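Local coordinates for protein excinuclease ABC, subunit A. (Deinococcus radiodurans, PDB 2VF7) that binds DNA, ATP and zinc as a UvrA-family ABC ATPase that probably takes part in recognising DNA damage for excision repair, at residues A[417-421]-A[440-446]; A[484-490]-A[765-770]; A[583-589]-A[752-758]; A[694-698]-A[711-715]; A[793-797]-A[836-841]. The protein carries 1 engineered substitution. Where two conformers were deposited one is given. Numbering follows the deposited sequence.

Interaction 1. Residues A[417-421]-A[440-446]; sequences TEALL and DLDVIRR
Leu-421, Arg-446 and Val-443 make most of this contact, which joins two helices of the first ABC ATPase domain: the start of helix 417-428, and the short helix 441-444 that follows strand 433-437. Leu-421 lies nearest Val-443 (CA to CA 7.1 Å) and Thr-417 nearest Asp-442 (7.6 Å). Asp-440 is the N-cap, its OD1 accepting from Asp-442 N at 2.9 Å. Leu-421, chi1 m and chi2 t, splays its methyls: CD2 reaches Val-443 CG1 at 4.2 Å, while CD1 meets Arg-446 CG at 3.7 Å and covers one guanidinium face. Val-443, chi1 t, also offers CG2 to Leu-420 CD2 at 4.0 Å. Branched aliphatics suit this buried side. Arg-446, with chi1 to chi3 all m, folds back so that NH1 lies 3.0 Å from Glu-418 OE1, a salt bridge whose hydrogen bond is weak in angle. The aliphatic stem of arginine thus lies on leucine while its charge stays at the exposed edge, so apolar packing carries the interior and electrostatics close the outside.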
# COMPACT_ATOMS: atom_id res chain seq x y z
N THR A 417 19.85 -30.09 10.66
CA THR A 417 20.13 -29.31 9.44
C THR A 417 19.67 -29.99 8.14
O THR A 417 19.31 -29.31 7.19
CB THR A 417 21.61 -28.78 9.33
OG1 THR A 417 22.43 -29.73 8.65
CG2 THR A 417 22.19 -28.45 10.69
N GLU A 418 19.67 -31.32 8.11
CA GLU A 418 19.09 -32.10 7.00
C GLU A 418 17.60 -31.84 6.78
O GLU A 418 17.11 -31.95 5.66
CB GLU A 418 19.36 -33.58 7.21
CG GLU A 418 20.37 -34.17 6.22
CD GLU A 418 21.77 -33.54 6.29
OE1 GLU A 418 22.66 -34.04 5.57
OE2 GLU A 418 22.00 -32.57 7.05
N ALA A 419 16.90 -31.48 7.86
CA ALA A 419 15.48 -31.11 7.78
C ALA A 419 15.32 -29.70 7.20
O ALA A 419 14.35 -29.42 6.48
CB ALA A 419 14.85 -31.19 9.15
N LEU A 420 16.27 -28.82 7.52
CA LEU A 420 16.33 -27.50 6.91
C LEU A 420 16.75 -27.58 5.43
O LEU A 420 16.10 -27.00 4.56
CB LEU A 420 17.29 -26.60 7.71
CG LEU A 420 17.79 -25.31 7.03
CD1 LEU A 420 16.75 -24.20 7.15
CD2 LEU A 420 19.16 -24.88 7.56
N LEU A 421 17.83 -28.30 5.15
CA LEU A 421 18.32 -28.50 3.78
C LEU A 421 17.28 -29.10 2.83
O LEU A 421 17.23 -28.75 1.65
CB LEU A 421 19.58 -29.37 3.77
CG LEU A 421 20.89 -28.63 4.05
CD1 LEU A 421 22.07 -29.58 4.15
CD2 LEU A 421 21.18 -27.51 3.01
N ASP A 440 26.83 -21.35 8.46
CA ASP A 440 26.88 -22.80 8.67
C ASP A 440 27.60 -23.50 7.53
O ASP A 440 27.18 -23.41 6.38
CB ASP A 440 25.47 -23.37 8.80
CG ASP A 440 25.44 -24.71 9.52
OD1 ASP A 440 26.32 -25.55 9.26
OD2 ASP A 440 24.53 -24.93 10.34
N LEU A 441 28.70 -24.18 7.86
CA LEU A 441 29.51 -24.89 6.88
C LEU A 441 28.80 -26.10 6.27
O LEU A 441 29.08 -26.50 5.15
CB LEU A 441 30.84 -25.33 7.51
CG LEU A 441 31.83 -24.25 7.97
CD1 LEU A 441 33.02 -24.91 8.66
CD2 LEU A 441 32.30 -23.34 6.83
N ASP A 442 27.88 -26.68 7.04
CA ASP A 442 27.02 -27.76 6.56
C ASP A 442 26.06 -27.35 5.44
O ASP A 442 25.75 -28.17 4.57
CB ASP A 442 26.23 -28.36 7.72
CG ASP A 442 26.89 -29.58 8.30
OD1 ASP A 442 26.84 -30.64 7.64
OD2 ASP A 442 27.46 -29.48 9.41
N VAL A 443 25.58 -26.10 5.48
CA VAL A 443 24.72 -25.56 4.43
C VAL A 443 25.55 -25.09 3.23
O VAL A 443 25.30 -25.52 2.10
CB VAL A 443 23.81 -24.40 4.92
CG1 VAL A 443 23.00 -23.81 3.73
CG2 VAL A 443 22.88 -24.86 6.06
N ILE A 444 26.52 -24.22 3.48
CA ILE A 444 27.49 -23.81 2.46
C ILE A 444 27.94 -24.99 1.58
O ILE A 444 27.92 -24.90 0.36
CB ILE A 444 28.71 -23.10 3.10
CG1 ILE A 444 28.24 -21.86 3.86
CG2 ILE A 444 29.72 -22.69 2.04
CD1 ILE A 444 29.26 -21.31 4.83
N ARG A 445 28.31 -26.11 2.21
CA ARG A 445 28.76 -27.33 1.52
C ARG A 445 27.71 -27.95 0.56
O ARG A 445 28.06 -28.63 -0.40
CB ARG A 445 29.19 -28.37 2.55
CG ARG A 445 30.31 -29.31 2.13
CD ARG A 445 30.84 -30.12 3.35
NE ARG A 445 32.08 -29.56 3.91
CZ ARG A 445 32.25 -29.15 5.16
NH1 ARG A 445 31.26 -29.24 6.05
NH2 ARG A 445 33.43 -28.67 5.54
N ARG A 446 26.43 -27.73 0.82
CA ARG A 446 25.38 -28.39 0.03
C ARG A 446 24.76 -27.49 -1.06
O ARG A 446 23.89 -27.93 -1.83
CB ARG A 446 24.32 -28.98 0.96
CG ARG A 446 24.85 -30.17 1.77
CD ARG A 446 24.65 -31.50 1.04
NE ARG A 446 23.22 -31.76 0.89
CZ ARG A 446 22.50 -32.52 1.72
NH1 ARG A 446 23.09 -33.14 2.74
NH2 ARG A 446 21.20 -32.68 1.51

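Interaction 2. Residues A[484-490]-A[765-770]; sequences YLFADRH and HPADVE
A capping box opens helix 766-781 beside the first ADP site, and the end of helix 480-487 packs against it. The sequence around it is consistent with the D-loop of an ABC ATPase. His-765, chi1 t, is the N-cap: Ala-767 N donates to its ND1 at 3.1 Å, and its own N donates to Asp-768 OD2 at 3.1 Å, an oxygen that also bonds Ser-45 in the other ATPase domain. Tyr-484 CA lies 7.3 Å from Pro-766 CA. With chi1 m, the tyrosine lays its flat ring on compact Pro-766, a CH-pi contact with CB 3.9 Å from the ring centroid, while CE1 touches Ala-767 CB at 3.7 Å. Asp-488, with positive phi (68/60), turns the chain so that Arg-489 comes back over the tyrosine; its NH2 lies 3.6 Å from Glu-770 OE2, a long salt bridge of charges alone. Tyr-484 OH, whose modelled position is uncertain, accepts from Arg-489 NH2 at 2.6 Å and donates to Glu-770 OE1 at a very short 2.4 Å.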
# COMPACT_ATOMS: atom_id res chain seq x y z
N TYR A 484 38.28 -22.79 6.30
CA TYR A 484 37.51 -23.62 7.22
C TYR A 484 36.90 -24.81 6.50
O TYR A 484 36.88 -25.92 7.01
CB TYR A 484 36.46 -22.77 7.96
CG TYR A 484 37.11 -21.97 9.06
CD1 TYR A 484 37.68 -20.73 8.80
CD2 TYR A 484 37.22 -22.49 10.36
CE1 TYR A 484 38.32 -20.01 9.79
CE2 TYR A 484 37.85 -21.77 11.37
CZ TYR A 484 38.41 -20.53 11.07
OH TYR A 484 39.04 -19.82 12.05
N LEU A 485 36.47 -24.57 5.27
CA LEU A 485 35.74 -25.55 4.48
C LEU A 485 36.67 -26.64 3.92
O LEU A 485 36.29 -27.81 3.89
CB LEU A 485 34.97 -24.82 3.36
CG LEU A 485 33.64 -25.33 2.80
CD1 LEU A 485 32.53 -25.28 3.83
CD2 LEU A 485 33.28 -24.51 1.58
N PHE A 486 37.88 -26.25 3.50
CA PHE A 486 38.78 -27.18 2.81
C PHE A 486 40.21 -27.31 3.37
O PHE A 486 40.90 -28.29 3.07
CB PHE A 486 38.89 -26.84 1.31
CG PHE A 486 37.57 -26.82 0.58
CD1 PHE A 486 36.75 -27.95 0.55
CD2 PHE A 486 37.17 -25.67 -0.10
CE1 PHE A 486 35.53 -27.92 -0.12
CE2 PHE A 486 35.96 -25.64 -0.77
CZ PHE A 486 35.14 -26.77 -0.79
N ALA A 487 40.66 -26.34 4.17
CA ALA A 487 42.06 -26.34 4.61
C ALA A 487 42.27 -26.66 6.09
O ALA A 487 43.41 -26.71 6.55
CB ALA A 487 42.74 -25.02 4.26
N ASP A 488 41.17 -26.86 6.82
CA ASP A 488 41.19 -27.33 8.21
C ASP A 488 41.77 -26.30 9.19
O ASP A 488 42.78 -26.56 9.87
CB ASP A 488 41.95 -28.67 8.30
CG ASP A 488 41.63 -29.46 9.56
OD1 ASP A 488 42.51 -30.25 9.99
OD2 ASP A 488 40.51 -29.30 10.11
N ARG A 489 41.14 -25.12 9.26
CA ARG A 489 41.54 -24.12 10.25
C ARG A 489 41.01 -24.47 11.63
O ARG A 489 39.80 -24.39 11.88
CB ARG A 489 41.07 -22.70 9.87
CG ARG A 489 41.92 -21.99 8.85
CD ARG A 489 42.38 -20.57 9.28
NE ARG A 489 41.48 -19.83 10.17
CZ ARG A 489 41.50 -18.51 10.36
NH1 ARG A 489 42.37 -17.74 9.70
NH2 ARG A 489 40.65 -17.94 11.20
N HIS A 490 41.93 -24.88 12.51
CA HIS A 490 41.65 -25.03 13.94
C HIS A 490 42.33 -23.92 14.72
O HIS A 490 43.32 -23.33 14.27
CB HIS A 490 42.24 -26.34 14.51
CG HIS A 490 41.71 -27.59 13.88
ND1 HIS A 490 42.50 -28.71 13.70
CD2 HIS A 490 40.49 -27.92 13.41
CE1 HIS A 490 41.79 -29.67 13.14
NE2 HIS A 490 40.56 -29.21 12.95
N HIS A 765 31.07 -15.37 11.54
CA HIS A 765 31.77 -16.32 10.69
C HIS A 765 32.62 -17.28 11.56
O HIS A 765 33.06 -16.89 12.65
CB HIS A 765 32.61 -15.53 9.68
CG HIS A 765 33.21 -16.37 8.61
ND1 HIS A 765 34.49 -16.89 8.70
CD2 HIS A 765 32.73 -16.79 7.42
CE1 HIS A 765 34.76 -17.59 7.62
NE2 HIS A 765 33.71 -17.55 6.82
N PRO A 766 32.83 -18.54 11.13
CA PRO A 766 33.76 -19.39 11.88
C PRO A 766 35.09 -18.70 12.25
O PRO A 766 35.63 -19.00 13.30
CB PRO A 766 34.01 -20.56 10.91
CG PRO A 766 32.73 -20.68 10.18
CD PRO A 766 32.20 -19.29 10.01
N ALA A 767 35.58 -17.80 11.40
CA ALA A 767 36.82 -17.07 11.67
C ALA A 767 36.64 -15.99 12.73
O ALA A 767 37.58 -15.68 13.46
CB ALA A 767 37.37 -16.47 10.39
N ASP A 768 35.44 -15.41 12.80
CA ASP A 768 35.14 -14.36 13.76
C ASP A 768 35.09 -14.94 15.17
O ASP A 768 35.53 -14.30 16.12
CB ASP A 768 33.78 -13.68 13.48
CG ASP A 768 33.77 -12.80 12.22
OD1 ASP A 768 34.79 -12.14 11.87
OD2 ASP A 768 32.70 -12.72 11.59
N VAL A 769 34.54 -16.14 15.32
CA VAL A 769 34.27 -16.67 16.65
C VAL A 769 35.56 -16.93 17.42
O VAL A 769 35.59 -16.77 18.64
CB VAL A 769 33.25 -17.88 16.67
CG1 VAL A 769 32.77 -18.24 15.28
CG2 VAL A 769 33.80 -19.11 17.40
N GLU A 770 36.62 -17.29 16.71
CA GLU A 770 37.95 -17.39 17.28
C GLU A 770 38.35 -16.11 18.05
O GLU A 770 38.82 -16.19 19.19
CB GLU A 770 38.99 -17.72 16.20
CG GLU A 770 38.65 -18.97 15.35
CD GLU A 770 39.87 -19.63 14.69
OE1 GLU A 770 39.71 -20.77 14.19
OE2 GLU A 770 40.97 -19.02 14.65

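Interaction 3. Residues A[583-589]-A[752-758]; sequences ITRLVRV and GTVYVLD
Parallel strands 585-589 and 753-758 form one side of the second nucleotide-binding sheet, their axes 4.7 Å apart at 20°. Arg-585 pairs with Thr-753, and so on to Val-589 with Leu-757. Val-754 N donates to Arg-585 O (2.9 Å), Val-587 N to Val-754 O (2.9 Å), Val-756 N to Val-587 O (3.0 Å) and Val-589 N to Val-756 O (2.9 Å). Gly-752 O accepts from Thr-584 N at 2.7 Å and weakly from Arg-585 N at 3.3 Å; at phi 106° a CB on Gly-752 would jam against the preceding carbonyl. Tyr-755 and Leu-757 turn their other edge to strand 785-789, with backbone bonds to Thr-785 and Ile-787. Arg-585 pairs with Glu-744, whose carbonyl takes Tyr-755 OH, whereas buried Thr-753 OG1 has no partner. Val-587 CG1 packs on Tyr-755 CD2 at 3.6 Å. Strand 753-758 looks like a Walker B strand, with the side chain of Asp-758 about 7 Å from bound ADP. Beta-branched residues suit its extended backbone, and the paired amides and carbonyls hold both strands in register.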
# COMPACT_ATOMS: atom_id res chain seq x y z
N ILE A 583 29.10 -15.05 44.31
CA ILE A 583 28.43 -14.31 43.23
C ILE A 583 27.90 -12.95 43.69
O ILE A 583 27.06 -12.85 44.59
CB ILE A 583 27.30 -15.12 42.56
CG1 ILE A 583 27.80 -16.50 42.14
CG2 ILE A 583 26.75 -14.37 41.34
CD1 ILE A 583 26.73 -17.38 41.49
N THR A 584 28.40 -11.90 43.03
CA THR A 584 28.13 -10.52 43.40
C THR A 584 27.12 -9.89 42.44
O THR A 584 26.11 -9.32 42.86
CB THR A 584 29.43 -9.69 43.37
OG1 THR A 584 30.38 -10.28 44.27
CG2 THR A 584 29.17 -8.25 43.79
N ARG A 585 27.41 -10.00 41.15
CA ARG A 585 26.56 -9.43 40.11
C ARG A 585 26.06 -10.47 39.12
O ARG A 585 26.73 -11.47 38.85
CB ARG A 585 27.32 -8.36 39.35
CG ARG A 585 27.55 -7.08 40.09
CD ARG A 585 27.61 -5.93 39.11
NE ARG A 585 28.54 -6.19 38.00
CZ ARG A 585 28.43 -5.65 36.79
NH1 ARG A 585 27.43 -4.82 36.50
NH2 ARG A 585 29.33 -5.95 35.86
N LEU A 586 24.87 -10.20 38.59
CA LEU A 586 24.32 -10.85 37.43
C LEU A 586 24.43 -9.85 36.29
O LEU A 586 24.06 -8.69 36.43
CB LEU A 586 22.85 -11.21 37.70
CG LEU A 586 21.84 -11.84 36.73
CD1 LEU A 586 21.24 -10.83 35.77
CD2 LEU A 586 22.37 -13.05 35.98
N VAL A 587 24.99 -10.29 35.17
CA VAL A 587 24.98 -9.50 33.94
C VAL A 587 24.40 -10.37 32.83
O VAL A 587 24.96 -11.41 32.51
CB VAL A 587 26.39 -9.02 33.56
CG1 VAL A 587 26.42 -8.53 32.12
CG2 VAL A 587 26.84 -7.93 34.50
N ARG A 588 23.27 -9.96 32.26
CA ARG A 588 22.72 -10.71 31.15
C ARG A 588 22.97 -9.97 29.84
O ARG A 588 22.82 -8.75 29.76
CB ARG A 588 21.24 -11.05 31.35
CG ARG A 588 20.23 -10.06 30.76
CD ARG A 588 18.92 -10.76 30.39
NE ARG A 588 19.15 -11.89 29.49
CZ ARG A 588 18.20 -12.50 28.78
NH1 ARG A 588 16.94 -12.09 28.85
NH2 ARG A 588 18.54 -13.52 27.99
N VAL A 589 23.38 -10.71 28.82
CA VAL A 589 23.63 -10.14 27.50
C VAL A 589 22.66 -10.73 26.49
O VAL A 589 22.79 -11.89 26.07
CB VAL A 589 25.11 -10.30 27.07
CG1 VAL A 589 25.35 -9.69 25.72
CG2 VAL A 589 26.03 -9.64 28.09
N GLY A 752 33.48 -12.37 40.40
CA GLY A 752 32.24 -12.14 41.14
C GLY A 752 30.98 -12.00 40.31
O GLY A 752 29.87 -12.22 40.81
N THR A 753 31.12 -11.62 39.04
CA THR A 753 29.96 -11.48 38.17
C THR A 753 29.70 -12.73 37.33
O THR A 753 30.62 -13.29 36.73
CB THR A 753 29.97 -10.15 37.33
OG1 THR A 753 29.34 -10.36 36.06
CG2 THR A 753 31.37 -9.63 37.09
N VAL A 754 28.45 -13.17 37.30
CA VAL A 754 28.03 -14.24 36.40
C VAL A 754 27.46 -13.60 35.13
O VAL A 754 26.54 -12.78 35.20
CB VAL A 754 27.01 -15.22 37.08
CG1 VAL A 754 25.79 -14.47 37.60
CG2 VAL A 754 26.57 -16.33 36.14
N TYR A 755 28.05 -13.95 33.98
CA TYR A 755 27.54 -13.48 32.69
C TYR A 755 26.71 -14.56 32.04
O TYR A 755 27.22 -15.64 31.75
CB TYR A 755 28.69 -13.11 31.75
CG TYR A 755 29.52 -11.93 32.20
CD1 TYR A 755 30.54 -12.09 33.12
CD2 TYR A 755 29.27 -10.65 31.71
CE1 TYR A 755 31.30 -11.03 33.55
CE2 TYR A 755 30.03 -9.56 32.14
CZ TYR A 755 31.05 -9.77 33.06
OH TYR A 755 31.83 -8.75 33.51
N VAL A 756 25.43 -14.27 31.81
CA VAL A 756 24.59 -15.18 31.04
C VAL A 756 24.32 -14.67 29.62
O VAL A 756 23.81 -13.57 29.40
CB VAL A 756 23.30 -15.63 31.79
CG1 VAL A 756 23.61 -15.91 33.28
CG2 VAL A 756 22.21 -14.61 31.66
N LEU A 757 24.70 -15.50 28.65
CA LEU A 757 24.76 -15.13 27.25
C LEU A 757 23.97 -16.13 26.38
O LEU A 757 24.10 -17.35 26.52
CB LEU A 757 26.23 -15.11 26.81
CG LEU A 757 27.25 -14.00 27.13
CD1 LEU A 757 27.03 -13.28 28.44
CD2 LEU A 757 28.68 -14.55 27.10
N ASP A 758 23.14 -15.61 25.49
CA ASP A 758 22.45 -16.44 24.50
C ASP A 758 23.32 -16.48 23.24
O ASP A 758 24.01 -15.53 22.94
CB ASP A 758 21.06 -15.85 24.23
CG ASP A 758 20.28 -16.59 23.15
OD1 ASP A 758 19.63 -15.89 22.33
OD2 ASP A 758 20.30 -17.84 23.12

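Interaction 4. Residues A[694-698]-A[711-715]; sequences VDEAH and LDTLR
Consecutive helices 694-700 and 705-716 make a helical hairpin in the second ABC half of the chain, on the side towards the first ADP site: Val-694 lies about 8 Å from the ADP-binding Gln-726, side chain to side chain. The two short segments run at 140°, roughly antiparallel, with axes 9.6 Å apart and the nearest CA pair, His-698 and Leu-711, at 6.2 Å. Leu-711 (chi1 m, chi2 t) comes first and drives CD1 among the backbone and side chain of the facing helix, 3.2 Å from Ala-697 O and 3.9 Å from Ala-697 CB; a small alanine admits it. Its carbonyl O touches Val-694 CG1 at 3.6 Å. Asp-712, chi1 t, brings OD1 to 3.7 Å from His-698 NE2, at the ring edge, without a hydrogen bond. Leu-714 offers CB to Val-694 CG1 at 4.0 Å, and both side chains also meet Met-602 of helix 602-605, completing an apolar layer. Arg-715 ends the walk. Its extended stem spans the gap, NE forms a 3.3 Å salt bridge with Asp-695 OD2, and the guanidinium stacks on His-698 (chi1 t) with centres 4.4 Å apart and planes at 21°, while Arg-715 CD sits over the same ring, 3.9 Å from its centroid.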
# COMPACT_ATOMS: atom_id res chain seq x y z
N VAL A 694 35.35 2.75 14.38
CA VAL A 694 35.97 2.43 15.68
C VAL A 694 37.50 2.35 15.55
O VAL A 694 38.23 2.83 16.41
CB VAL A 694 35.35 1.15 16.38
CG1 VAL A 694 36.21 0.67 17.52
CG2 VAL A 694 33.97 1.46 16.92
N ASP A 695 37.97 1.75 14.45
CA ASP A 695 39.39 1.76 14.08
C ASP A 695 40.02 3.15 13.94
O ASP A 695 41.13 3.35 14.41
CB ASP A 695 39.58 1.04 12.74
CG ASP A 695 39.55 -0.47 12.86
OD1 ASP A 695 39.66 -1.10 11.78
OD2 ASP A 695 39.43 -1.03 13.98
N GLU A 696 39.34 4.08 13.25
CA GLU A 696 39.92 5.41 12.99
C GLU A 696 39.86 6.26 14.25
O GLU A 696 40.70 7.14 14.45
CB GLU A 696 39.19 6.18 11.88
CG GLU A 696 39.00 5.51 10.52
CD GLU A 696 37.88 6.21 9.68
OE1 GLU A 696 38.01 6.26 8.43
OE2 GLU A 696 36.89 6.72 10.26
N ALA A 697 38.85 6.04 15.08
CA ALA A 697 38.72 6.78 16.34
C ALA A 697 39.73 6.27 17.38
O ALA A 697 40.02 6.96 18.37
CB ALA A 697 37.30 6.71 16.88
N HIS A 698 40.23 5.07 17.13
CA HIS A 698 41.22 4.41 17.97
C HIS A 698 42.55 5.14 17.79
O HIS A 698 43.25 5.42 18.78
CB HIS A 698 41.32 2.93 17.54
CG HIS A 698 42.35 2.13 18.28
ND1 HIS A 698 43.65 2.00 17.83
CD2 HIS A 698 42.26 1.38 19.40
CE1 HIS A 698 44.32 1.22 18.66
NE2 HIS A 698 43.50 0.83 19.62
N LEU A 711 36.77 2.26 23.25
CA LEU A 711 37.04 1.90 21.86
C LEU A 711 37.89 0.66 21.69
O LEU A 711 37.79 -0.03 20.67
CB LEU A 711 37.78 3.05 21.17
CG LEU A 711 37.14 4.43 21.09
CD1 LEU A 711 38.14 5.39 20.46
CD2 LEU A 711 35.85 4.41 20.29
N ASP A 712 38.75 0.38 22.68
CA ASP A 712 39.64 -0.78 22.64
C ASP A 712 38.87 -2.11 22.78
O ASP A 712 39.16 -3.06 22.04
CB ASP A 712 40.73 -0.66 23.73
CG ASP A 712 41.93 -1.56 23.47
OD1 ASP A 712 42.56 -1.45 22.39
OD2 ASP A 712 42.25 -2.39 24.35
N THR A 713 37.93 -2.17 23.72
CA THR A 713 37.03 -3.33 23.88
C THR A 713 36.11 -3.55 22.67
O THR A 713 35.80 -4.67 22.31
CB THR A 713 36.15 -3.24 25.16
OG1 THR A 713 35.38 -2.01 25.15
CG2 THR A 713 36.99 -3.30 26.40
N LEU A 714 35.67 -2.47 22.04
CA LEU A 714 34.89 -2.58 20.81
C LEU A 714 35.71 -3.10 19.66
O LEU A 714 35.19 -3.71 18.74
CB LEU A 714 34.31 -1.23 20.43
CG LEU A 714 33.19 -0.76 21.34
CD1 LEU A 714 32.93 0.70 21.03
CD2 LEU A 714 31.92 -1.61 21.15
N ARG A 715 37.01 -2.86 19.72
CA ARG A 715 37.90 -3.25 18.63
C ARG A 715 38.28 -4.71 18.80
O ARG A 715 38.18 -5.49 17.85
CB ARG A 715 39.13 -2.34 18.59
CG ARG A 715 39.64 -2.08 17.20
CD ARG A 715 40.75 -1.03 17.20
NE ARG A 715 41.79 -1.34 16.22
CZ ARG A 715 42.77 -2.22 16.43
NH1 ARG A 715 42.87 -2.87 17.58
NH2 ARG A 715 43.68 -2.45 15.48

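Interaction 5. Residues A[793-797]-A[836-841]; sequences MQVVA and YLRAAL
Met-793 bends (chi1 m, chi2 m) over the first turn of segment 836-841: CB meets Ala-840 CB at 3.7 Å, CG lies 4.1 Å from Tyr-836 CB and 3.8 Å from Tyr-836 O, and SD is 4.3 Å from Leu-837 CG. An unbranched, flexible side chain can follow such an uneven helix surface, and alanine at 840 allows the backbones to draw close, with Met-793 and Leu-837 CA atoms 5.6 Å apart and Ala-797 and Leu-841 at 6.1 Å. The contact fastens the C-terminal helix 834-840 onto the second ABC ATPase domain, where the short helix 793-796 follows strand 785-789 of the nucleotide-binding sheet. Val-796, chi1 t, sits behind, its CG1 4.0 Å from Leu-837 CG, and also touches Ser-527 and Thr-529 of strand 525-529. Ala-797, one turn on from Met-793, places CB 4.3 Å from both Leu-837 CD2 and Ala-840 CB. Leu-841, where the helix ends, turns to psi 132° and holds CD2 4.2 Å from Ala-797 O.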
# COMPACT_ATOMS: atom_id res chain seq x y z
N MET A 793 29.06 -26.40 17.73
CA MET A 793 30.00 -27.28 18.38
C MET A 793 31.40 -26.73 18.40
O MET A 793 32.21 -27.16 19.20
CB MET A 793 29.94 -28.67 17.73
CG MET A 793 28.56 -29.34 17.81
SD MET A 793 27.85 -29.45 19.48
CE MET A 793 26.11 -29.10 19.19
N GLN A 794 31.68 -25.76 17.53
CA GLN A 794 32.96 -25.04 17.51
C GLN A 794 33.21 -24.38 18.87
O GLN A 794 34.30 -24.47 19.42
CB GLN A 794 32.97 -23.96 16.39
CG GLN A 794 34.31 -23.20 16.21
CD GLN A 794 34.20 -21.95 15.30
OE1 GLN A 794 33.10 -21.42 15.07
NE2 GLN A 794 35.34 -21.47 14.80
N VAL A 795 32.17 -23.73 19.38
CA VAL A 795 32.22 -23.01 20.64
C VAL A 795 32.07 -23.93 21.85
O VAL A 795 32.71 -23.72 22.88
CB VAL A 795 31.11 -21.93 20.68
CG1 VAL A 795 30.92 -21.39 22.10
CG2 VAL A 795 31.46 -20.80 19.74
N VAL A 796 31.22 -24.94 21.71
CA VAL A 796 30.99 -25.94 22.76
C VAL A 796 32.24 -26.79 23.02
O VAL A 796 32.46 -27.27 24.12
CB VAL A 796 29.75 -26.81 22.40
CG1 VAL A 796 29.50 -27.92 23.43
CG2 VAL A 796 28.53 -25.93 22.29
N ALA A 797 33.07 -26.94 21.99
CA ALA A 797 34.30 -27.69 22.06
C ALA A 797 35.42 -26.98 22.84
O ALA A 797 36.40 -27.60 23.23
CB ALA A 797 34.76 -28.04 20.65
N TYR A 836 28.05 -35.17 17.39
CA TYR A 836 28.44 -33.90 16.75
C TYR A 836 29.52 -33.14 17.52
O TYR A 836 30.39 -32.50 16.91
CB TYR A 836 27.20 -33.00 16.53
CG TYR A 836 26.21 -33.60 15.56
CD1 TYR A 836 25.07 -34.25 16.01
CD2 TYR A 836 26.44 -33.54 14.17
CE1 TYR A 836 24.17 -34.81 15.11
CE2 TYR A 836 25.55 -34.09 13.27
CZ TYR A 836 24.42 -34.73 13.75
OH TYR A 836 23.52 -35.32 12.85
N LEU A 837 29.45 -33.20 18.85
CA LEU A 837 30.51 -32.66 19.70
C LEU A 837 31.79 -33.44 19.43
O LEU A 837 32.85 -32.85 19.28
CB LEU A 837 30.13 -32.77 21.18
CG LEU A 837 30.44 -31.62 22.17
CD1 LEU A 837 30.37 -32.13 23.58
CD2 LEU A 837 31.76 -30.90 21.94
N ARG A 838 31.67 -34.76 19.35
CA ARG A 838 32.79 -35.67 19.05
C ARG A 838 33.50 -35.37 17.71
O ARG A 838 34.72 -35.35 17.65
CB ARG A 838 32.28 -37.10 19.09
CG ARG A 838 33.31 -38.19 19.09
CD ARG A 838 32.64 -39.54 18.78
NE ARG A 838 31.52 -39.81 19.69
CZ ARG A 838 30.36 -40.37 19.34
NH1 ARG A 838 30.14 -40.73 18.08
NH2 ARG A 838 29.43 -40.58 20.28
N ALA A 839 32.73 -35.15 16.64
CA ALA A 839 33.28 -34.73 15.35
C ALA A 839 34.05 -33.39 15.43
O ALA A 839 35.07 -33.22 14.75
CB ALA A 839 32.18 -34.65 14.31
N ALA A 840 33.54 -32.47 16.26
CA ALA A 840 34.17 -31.18 16.58
C ALA A 840 35.47 -31.29 17.37
O ALA A 840 36.37 -30.47 17.21
CB ALA A 840 33.20 -30.33 17.37
N LEU A 841 35.56 -32.31 18.22
CA LEU A 841 36.72 -32.49 19.08
C LEU A 841 37.84 -33.20 18.36
O LEU A 841 37.64 -34.22 17.67
CB LEU A 841 36.33 -33.23 20.36
CG LEU A 841 35.56 -32.46 21.44
CD1 LEU A 841 34.73 -33.42 22.25
CD2 LEU A 841 36.50 -31.70 22.34

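Interactions 1 and 5 bind corresponding short helices of the two ABC halves, each following a sheet strand, but the first ends in a salt bridge at the surface and the fifth is wholly apolar. Interaction 2, the surface contact, touches both: Leu-441 and Ile-444 of interaction 1 pack on Leu-485, and Pro-766 O meets Gln-794 NE2 of interaction 5, so the three form one continuous patch. Interaction 3 has most of its residues buried and rests on backbone hydrogen bonds; its strand 753-758 leads on to helix 766-781 of interaction 2. Interaction 4 touches none of the others, its nearest atoms about 9 Å from interaction 2, and joins apolar packing to a charged, stacked edge.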